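Glutathione peroxidase-like peroxiredoxin HYR1 (Saccharomyces cerevisiae, PDB 3CMI) reduces hydroperoxides at the expense of thioredoxin and acts as a sensor of peroxide stress that oxidises and thereby activates the transcription factor YAP1. Local coordinates at residues A[23-27]-A[28-32]; A[161-164]-A[165-169]. All coordinates share one frame; numbering follows the deposited sequence.

Contact 1. Residues A[23-27]-A[28-32]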
ATOM      1  N   GLN A  23     -15.790  -2.995  -7.650  1.00 40.79           N
ATOM      2  CA  GLN A  23     -15.507  -4.276  -8.306  1.00 40.71           C
ATOM      3  C   GLN A  23     -14.279  -4.960  -7.685  1.00 40.33           C
ATOM      4  O   GLN A  23     -13.354  -4.275  -7.208  1.00 40.33           O
ATOM      5  CB  GLN A  23     -15.303  -4.091  -9.816  1.00 40.92           C
ATOM      6  CG  GLN A  23     -16.555  -3.612 -10.589  1.00 41.33           C
ATOM      7  CD  GLN A  23     -17.837  -4.508 -10.334  1.00 42.79           C
ATOM      8  OE1 GLN A  23     -17.581  -5.754 -10.257  1.00 43.08           O
ATOM      9  NE2 GLN A  23     -19.073  -3.788  -9.920  1.00 44.07           N
ATOM     10  N   PRO A  24     -14.266  -6.318  -7.690  1.00 39.97           N
ATOM     11  CA  PRO A  24     -13.115  -7.069  -7.179  1.00 39.55           C
ATOM     12  C   PRO A  24     -11.816  -6.653  -7.854  1.00 39.56           C
ATOM     13  O   PRO A  24     -11.755  -6.529  -9.083  1.00 38.97           O
ATOM     14  CB  PRO A  24     -13.447  -8.520  -7.537  1.00 39.78           C
ATOM     15  CG  PRO A  24     -14.950  -8.553  -7.603  1.00 39.41           C
ATOM     16  CD  PRO A  24     -15.343  -7.214  -8.172  1.00 39.59           C
ATOM     17  N   PHE A  25     -10.795  -6.414  -7.036  1.00 39.49           N
ATOM     18  CA  PHE A  25      -9.459  -6.126  -7.530  1.00 39.55           C
ATOM     19  C   PHE A  25      -8.530  -7.238  -7.051  1.00 39.65           C
ATOM     20  O   PHE A  25      -7.931  -7.134  -5.975  1.00 39.62           O
ATOM     21  CB  PHE A  25      -8.984  -4.751  -7.052  1.00 39.80           C
ATOM     22  CG  PHE A  25      -7.684  -4.309  -7.676  1.00 40.21           C
ATOM     23  CD1 PHE A  25      -7.673  -3.691  -8.922  1.00 40.78           C
ATOM     24  CD2 PHE A  25      -6.472  -4.526  -7.024  1.00 39.77           C
ATOM     25  CE1 PHE A  25      -6.473  -3.287  -9.509  1.00 40.25           C
ATOM     26  CE2 PHE A  25      -5.276  -4.129  -7.602  1.00 40.29           C
ATOM     27  CZ  PHE A  25      -5.278  -3.508  -8.846  1.00 40.41           C
ATOM     28  N   PRO A  26      -8.414  -8.318  -7.844  1.00 39.82           N
ATOM     29  CA  PRO A  26      -7.649  -9.477  -7.385  1.00 40.03           C
ATOM     30  C   PRO A  26      -6.144  -9.220  -7.413  1.00 40.13           C
ATOM     31  O   PRO A  26      -5.616  -8.737  -8.414  1.00 40.32           O
ATOM     32  CB  PRO A  26      -8.051 -10.581  -8.368  1.00 39.99           C
ATOM     33  CG  PRO A  26      -8.477  -9.867  -9.607  1.00 40.18           C
ATOM     34  CD  PRO A  26      -8.978  -8.511  -9.195  1.00 40.04           C
ATOM     35  N   PHE A  27      -5.467  -9.532  -6.312  1.00 40.07           N
ATOM     36  CA  PHE A  27      -4.029  -9.272  -6.192  1.00 40.21           C
ATOM     37  C   PHE A  27      -3.166 -10.235  -7.014  1.00 40.30           C
ATOM     38  O   PHE A  27      -1.953 -10.063  -7.093  1.00 39.92           O
ATOM     39  CB  PHE A  27      -3.600  -9.301  -4.722  1.00 39.96           C
ATOM     40  CG  PHE A  27      -3.767  -7.985  -3.999  1.00 40.06           C
ATOM     41  CD1 PHE A  27      -4.617  -6.991  -4.483  1.00 39.98           C
ATOM     42  CD2 PHE A  27      -3.093  -7.758  -2.803  1.00 39.58           C
ATOM     43  CE1 PHE A  27      -4.766  -5.783  -3.799  1.00 39.45           C
ATOM     44  CE2 PHE A  27      -3.242  -6.557  -2.111  1.00 39.15           C
ATOM     45  CZ  PHE A  27      -4.076  -5.570  -2.608  1.00 39.52           C
ATOM     46  N   ASP A  28      -3.781 -11.246  -7.629  1.00 40.74           N
ATOM     47  CA  ASP A  28      -3.025 -12.165  -8.479  1.00 41.45           C
ATOM     48  C   ASP A  28      -2.486 -11.462  -9.732  1.00 41.64           C
ATOM     49  O   ASP A  28      -1.486 -11.895 -10.307  1.00 41.99           O
ATOM     50  CB  ASP A  28      -3.834 -13.423  -8.828  1.00 41.60           C
ATOM     51  CG  ASP A  28      -5.008 -13.138  -9.745  1.00 42.53           C
ATOM     52  OD1 ASP A  28      -5.403 -14.053 -10.495  1.00 43.56           O
ATOM     53  OD2 ASP A  28      -5.541 -12.009  -9.717  1.00 44.00           O
ATOM     54  N   GLN A  29      -3.139 -10.367 -10.131  1.00 41.79           N
ATOM     55  CA  GLN A  29      -2.662  -9.531 -11.242  1.00 41.98           C
ATOM     56  C   GLN A  29      -1.356  -8.815 -10.880  1.00 41.83           C
ATOM     57  O   GLN A  29      -0.680  -8.256 -11.749  1.00 41.96           O
ATOM     58  CB  GLN A  29      -3.730  -8.507 -11.651  1.00 41.99           C
ATOM     59  CG  GLN A  29      -3.912  -7.341 -10.667  1.00 42.37           C
ATOM     60  CD  GLN A  29      -5.141  -6.497 -10.969  1.00 42.67           C
ATOM     61  OE1 GLN A  29      -6.165  -6.592 -10.280  1.00 43.15           O
ATOM     62  NE2 GLN A  29      -5.049  -5.673 -12.007  1.00 43.32           N
ATOM     63  N   LEU A  30      -1.013  -8.849  -9.595  1.00 41.39           N
ATOM     64  CA  LEU A  30       0.166  -8.166  -9.063  1.00 41.27           C
ATOM     65  C   LEU A  30       1.424  -9.040  -9.064  1.00 40.91           C
ATOM     66  O   LEU A  30       2.488  -8.593  -8.630  1.00 40.59           O
ATOM     67  CB  LEU A  30      -0.122  -7.670  -7.640  1.00 41.30           C
ATOM     68  CG  LEU A  30      -0.654  -6.253  -7.373  1.00 41.93           C
ATOM     69  CD1 LEU A  30      -1.578  -5.707  -8.468  1.00 42.77           C
ATOM     70  CD2 LEU A  30      -1.317  -6.182  -6.008  1.00 41.25           C
ATOM     71  N   LYS A  31       1.293 -10.275  -9.550  1.00 40.59           N
ATOM     72  CA  LYS A  31       2.399 -11.235  -9.588  1.00 40.36           C
ATOM     73  C   LYS A  31       3.542 -10.731 -10.466  1.00 40.18           C
ATOM     74  O   LYS A  31       3.322 -10.317 -11.606  1.00 40.04           O
ATOM     75  CB  LYS A  31       1.918 -12.603 -10.088  1.00 40.52           C
ATOM     76  CG  LYS A  31       1.067 -13.379  -9.090  1.00 40.54           C
ATOM     77  CD  LYS A  31       0.486 -14.642  -9.704  1.00 40.48           C
ATOM     78  CE  LYS A  31      -0.416 -15.369  -8.715  1.00 40.73           C
ATOM     79  NZ  LYS A  31      -1.172 -16.489  -9.356  1.00 41.17           N
ATOM     80  N   GLY A  32       4.753 -10.762  -9.918  1.00 39.93           N
ATOM     81  CA  GLY A  32       5.941 -10.291 -10.625  1.00 39.98           C
ATOM     82  C   GLY A  32       6.130  -8.788 -10.546  1.00 39.95           C
ATOM     83  O   GLY A  32       7.022  -8.237 -11.191  1.00 39.96           O
TER
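Phe-27 and Leu-30 lie side by side and point the same way across a short 3-10 turn, in the loop that precedes strand 34-41 of the thioredoxin-like fold. The methyl CD2 of Leu-30 sits over one face of the Phe-27 ring, 3.8 Å from the ring centroid, a CH-pi contact displaced toward the rim on the CG side. The backbone sets up this pairing. Leu-30 N donates to Phe-27 O at 2.9 Å, the i to i+3 bond of a 3-10 turn. A second bond of the same spacing, from Gln-29 N to Pro-26 O, is weak at 3.4 Å.

Phe-25 meets the same turn with a different partner. Its CG is swung anti to the backbone N (chi1 -172°), which carries the ring toward the turn, where the Gln-29 side chain crosses it at about a right angle. The Gln-29 amide group lies over one ring face, with its plane 28° from that of the ring. Leu-30 CD1 is also 4.1 Å from CE2 of Phe-25, so the two methyls of Leu-30 reach two different phenylalanines.

Both Phe-27 and Leu-30 are buried. Phe-27 also touches Ile-37, while Leu-30 touches Val-35, so the turn is laid against strand 34-41; the Phe-27 ring further meets that of Phe-12. On the more exposed side, the Asp-28 carboxylate folds back over Pro-26: its CG stands between the backbone N and the carbonyl carbon (chi1 68°), leaving OD2 3.2 Å from Pro-26 CB.

Contact 2. Residues A[161-164]-A[165-169]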
ATOM      1  N   GLU A 161      15.210   3.941  -3.667  1.00 32.39           N
ATOM      2  CA  GLU A 161      16.366   3.033  -3.678  1.00 32.16           C
ATOM      3  C   GLU A 161      16.024   1.597  -3.274  1.00 31.92           C
ATOM      4  O   GLU A 161      16.509   0.641  -3.880  1.00 31.82           O
ATOM      5  CB  GLU A 161      17.494   3.581  -2.799  1.00 32.19           C
ATOM      6  CG  GLU A 161      18.228   4.768  -3.404  1.00 32.54           C
ATOM      7  CD  GLU A 161      19.022   4.400  -4.642  1.00 32.96           C
ATOM      8  OE1 GLU A 161      18.857   5.075  -5.675  1.00 33.70           O
ATOM      9  OE2 GLU A 161      19.809   3.435  -4.587  1.00 32.15           O
ATOM     10  N   THR A 162      15.190   1.456  -2.248  1.00 31.88           N
ATOM     11  CA  THR A 162      14.670   0.157  -1.842  1.00 31.96           C
ATOM     12  C   THR A 162      13.783  -0.454  -2.939  1.00 31.83           C
ATOM     13  O   THR A 162      13.862  -1.651  -3.217  1.00 31.83           O
ATOM     14  CB  THR A 162      13.874   0.275  -0.525  1.00 32.12           C
ATOM     15  OG1 THR A 162      14.720   0.814   0.495  1.00 32.11           O
ATOM     16  CG2 THR A 162      13.331  -1.087  -0.074  1.00 32.07           C
ATOM     17  N   ILE A 163      12.941   0.371  -3.557  1.00 32.00           N
ATOM     18  CA  ILE A 163      12.110  -0.081  -4.684  1.00 31.77           C
ATOM     19  C   ILE A 163      12.994  -0.587  -5.824  1.00 31.81           C
ATOM     20  O   ILE A 163      12.711  -1.630  -6.416  1.00 31.75           O
ATOM     21  CB  ILE A 163      11.110   1.013  -5.162  1.00 32.00           C
ATOM     22  CG1 ILE A 163      10.037   1.249  -4.093  1.00 31.98           C
ATOM     23  CG2 ILE A 163      10.401   0.610  -6.478  1.00 32.10           C
ATOM     24  CD1 ILE A 163       9.204   2.504  -4.297  1.00 31.43           C
ATOM     25  N   GLU A 164      14.080   0.133  -6.098  1.00 31.71           N
ATOM     26  CA  GLU A 164      14.989  -0.237  -7.183  1.00 31.88           C
ATOM     27  C   GLU A 164      15.654  -1.596  -6.964  1.00 32.20           C
ATOM     28  O   GLU A 164      15.778  -2.368  -7.913  1.00 32.05           O
ATOM     29  CB  GLU A 164      16.025   0.867  -7.457  1.00 31.90           C
ATOM     30  CG  GLU A 164      15.409   2.049  -8.200  1.00 31.65           C
ATOM     31  CD  GLU A 164      16.411   3.051  -8.738  1.00 31.30           C
ATOM     32  OE1 GLU A 164      17.602   2.708  -8.921  1.00 30.65           O
ATOM     33  OE2 GLU A 164      15.990   4.199  -8.999  1.00 30.25           O
ATOM     34  N   GLU A 165      16.061  -1.898  -5.730  1.00 32.43           N
ATOM     35  CA  GLU A 165      16.683  -3.202  -5.452  1.00 33.17           C
ATOM     36  C   GLU A 165      15.702  -4.373  -5.520  1.00 32.83           C
ATOM     37  O   GLU A 165      16.085  -5.489  -5.870  1.00 32.75           O
ATOM     38  CB  GLU A 165      17.527  -3.205  -4.161  1.00 33.11           C
ATOM     39  CG  GLU A 165      16.793  -2.996  -2.847  1.00 34.23           C
ATOM     40  CD  GLU A 165      17.745  -2.773  -1.660  1.00 34.55           C
ATOM     41  OE1 GLU A 165      18.925  -3.178  -1.732  1.00 36.25           O
ATOM     42  OE2 GLU A 165      17.309  -2.194  -0.640  1.00 37.24           O
ATOM     43  N   LEU A 166      14.437  -4.110  -5.198  1.00 32.84           N
ATOM     44  CA  LEU A 166      13.376  -5.112  -5.346  1.00 32.97           C
ATOM     45  C   LEU A 166      13.012  -5.338  -6.812  1.00 33.03           C
ATOM     46  O   LEU A 166      12.665  -6.449  -7.207  1.00 32.92           O
ATOM     47  CB  LEU A 166      12.125  -4.717  -4.557  1.00 32.80           C
ATOM     48  CG  LEU A 166      12.191  -4.645  -3.031  1.00 32.74           C
ATOM     49  CD1 LEU A 166      10.834  -4.234  -2.493  1.00 32.51           C
ATOM     50  CD2 LEU A 166      12.633  -5.969  -2.420  1.00 32.87           C
ATOM     51  N   LEU A 167      13.089  -4.281  -7.613  1.00 33.19           N
ATOM     52  CA  LEU A 167      12.776  -4.385  -9.036  1.00 33.68           C
ATOM     53  C   LEU A 167      13.806  -5.244  -9.772  1.00 34.31           C
ATOM     54  O   LEU A 167      13.481  -5.895 -10.768  1.00 34.41           O
ATOM     55  CB  LEU A 167      12.667  -2.997  -9.675  1.00 33.41           C
ATOM     56  CG  LEU A 167      11.436  -2.132  -9.373  1.00 32.97           C
ATOM     57  CD1 LEU A 167      11.718  -0.686  -9.735  1.00 33.12           C
ATOM     58  CD2 LEU A 167      10.195  -2.623 -10.107  1.00 32.87           C
ATOM     59  N   LYS A 168      15.038  -5.248  -9.259  1.00 35.13           N
ATOM     60  CA  LYS A 168      16.156  -5.984  -9.851  1.00 35.70           C
ATOM     61  C   LYS A 168      16.245  -7.454  -9.401  1.00 36.32           C
ATOM     62  O   LYS A 168      17.126  -8.188  -9.854  1.00 36.51           O
ATOM     63  CB  LYS A 168      17.477  -5.258  -9.554  1.00 35.75           C
ATOM     64  CG  LYS A 168      17.591  -3.863 -10.165  1.00 35.72           C
ATOM     65  CD  LYS A 168      18.901  -3.186  -9.779  1.00 35.70           C
ATOM     66  CE  LYS A 168      18.868  -1.696 -10.097  1.00 36.07           C
ATOM     67  NZ  LYS A 168      20.193  -1.030  -9.916  1.00 36.08           N
ATOM     68  N   GLU A 169      15.333  -7.876  -8.522  1.00 37.09           N
ATOM     69  CA  GLU A 169      15.282  -9.251  -7.992  1.00 37.77           C
ATOM     70  C   GLU A 169      15.356 -10.341  -9.055  1.00 37.91           C
ATOM     71  O   GLU A 169      14.640 -10.283 -10.059  1.00 37.99           O
ATOM     72  CB  GLU A 169      13.980  -9.482  -7.239  1.00 38.03           C
ATOM     73  CG  GLU A 169      13.888  -8.920  -5.844  1.00 39.41           C
ATOM     74  CD  GLU A 169      12.525  -9.212  -5.248  1.00 41.15           C
ATOM     75  OE1 GLU A 169      12.297 -10.378  -4.856  1.00 42.08           O
ATOM     76  OE2 GLU A 169      11.676  -8.291  -5.199  1.00 41.02           O
TER
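Glu-161 to Glu-169 cover helix 160-167 from its second residue onward and the two residues beyond it. Four successive i to i+4 bonds join the halves: Glu-165 N to Glu-161 O, Leu-166 N to Thr-162 O, Leu-167 N to Ile-163 O at 2.9 Å, and Lys-168 N to Glu-164 O at 3.3 Å. The N-H...O angle falls to 135° in the last, and Glu-169 N then bonds to Leu-166 O, only three residues back, as the helix gives out.

Among the side chains, Ile-163 and Leu-167 run side by side in the same direction, one turn apart, with Ile-163 CG2 touching Leu-167 CD1 at 3.7 Å. With CG1 of Ile-163 turned beside the backbone N (chi1 -69°), CG2 takes the position across from N, and it is this branch that meets the leucine. Leu-167 CG also rests against the Ile-163 carbonyl oxygen, at 3.3 Å. Glu-165 is folded back along the helix: with chi1 at 65°, its CG is tucked over the main chain, 3.2 Å from Thr-162 O, and the extended chain brings OE2 to 3.7 Å from Thr-162 CA. Lys-168 lays its methylene chain past Glu-164 O, with CG 3.3 Å away. Its NZ stays 4.7 Å from Glu-164 OE1, too far for a salt bridge, though the opposite charges probably attract weakly; Glu-164 OE2 instead hydrogen-bonds to the hydroxyl of Tyr-60.

The inward side of the helix rests on the sheet: Thr-162, Ile-163 and Leu-166 touch Leu-139 of strand 137-140, and Leu-166 also reaches Tyr-147 of strand 146-150. Ile-163 and Leu-167 share Phe-65 of strand 65-72, and meet Leu-56 and Tyr-60, respectively, of helix 47-60.

Contact 1 precedes contact 2 along the chain; their centres are about 20 Å apart, and their nearest atoms, about 7 Å apart, do not touch. Both attach peripheral segments to the same four-stranded sheet. Residues 23-32 lead into strand 34-41 and pack on it, whereas 161-169 lie against the other three strands and helix 47-60. Lys-142 connects the two regions: its NZ hydrogen-bonds to Gly-32 O at the end of contact 1, while its backbone N takes part in a weak hydrogen bond with Glu-169 OE2 of contact 2. Both contacts lie away from Cys-44, the active-site cysteine that forms the sulfenic acid intermediate.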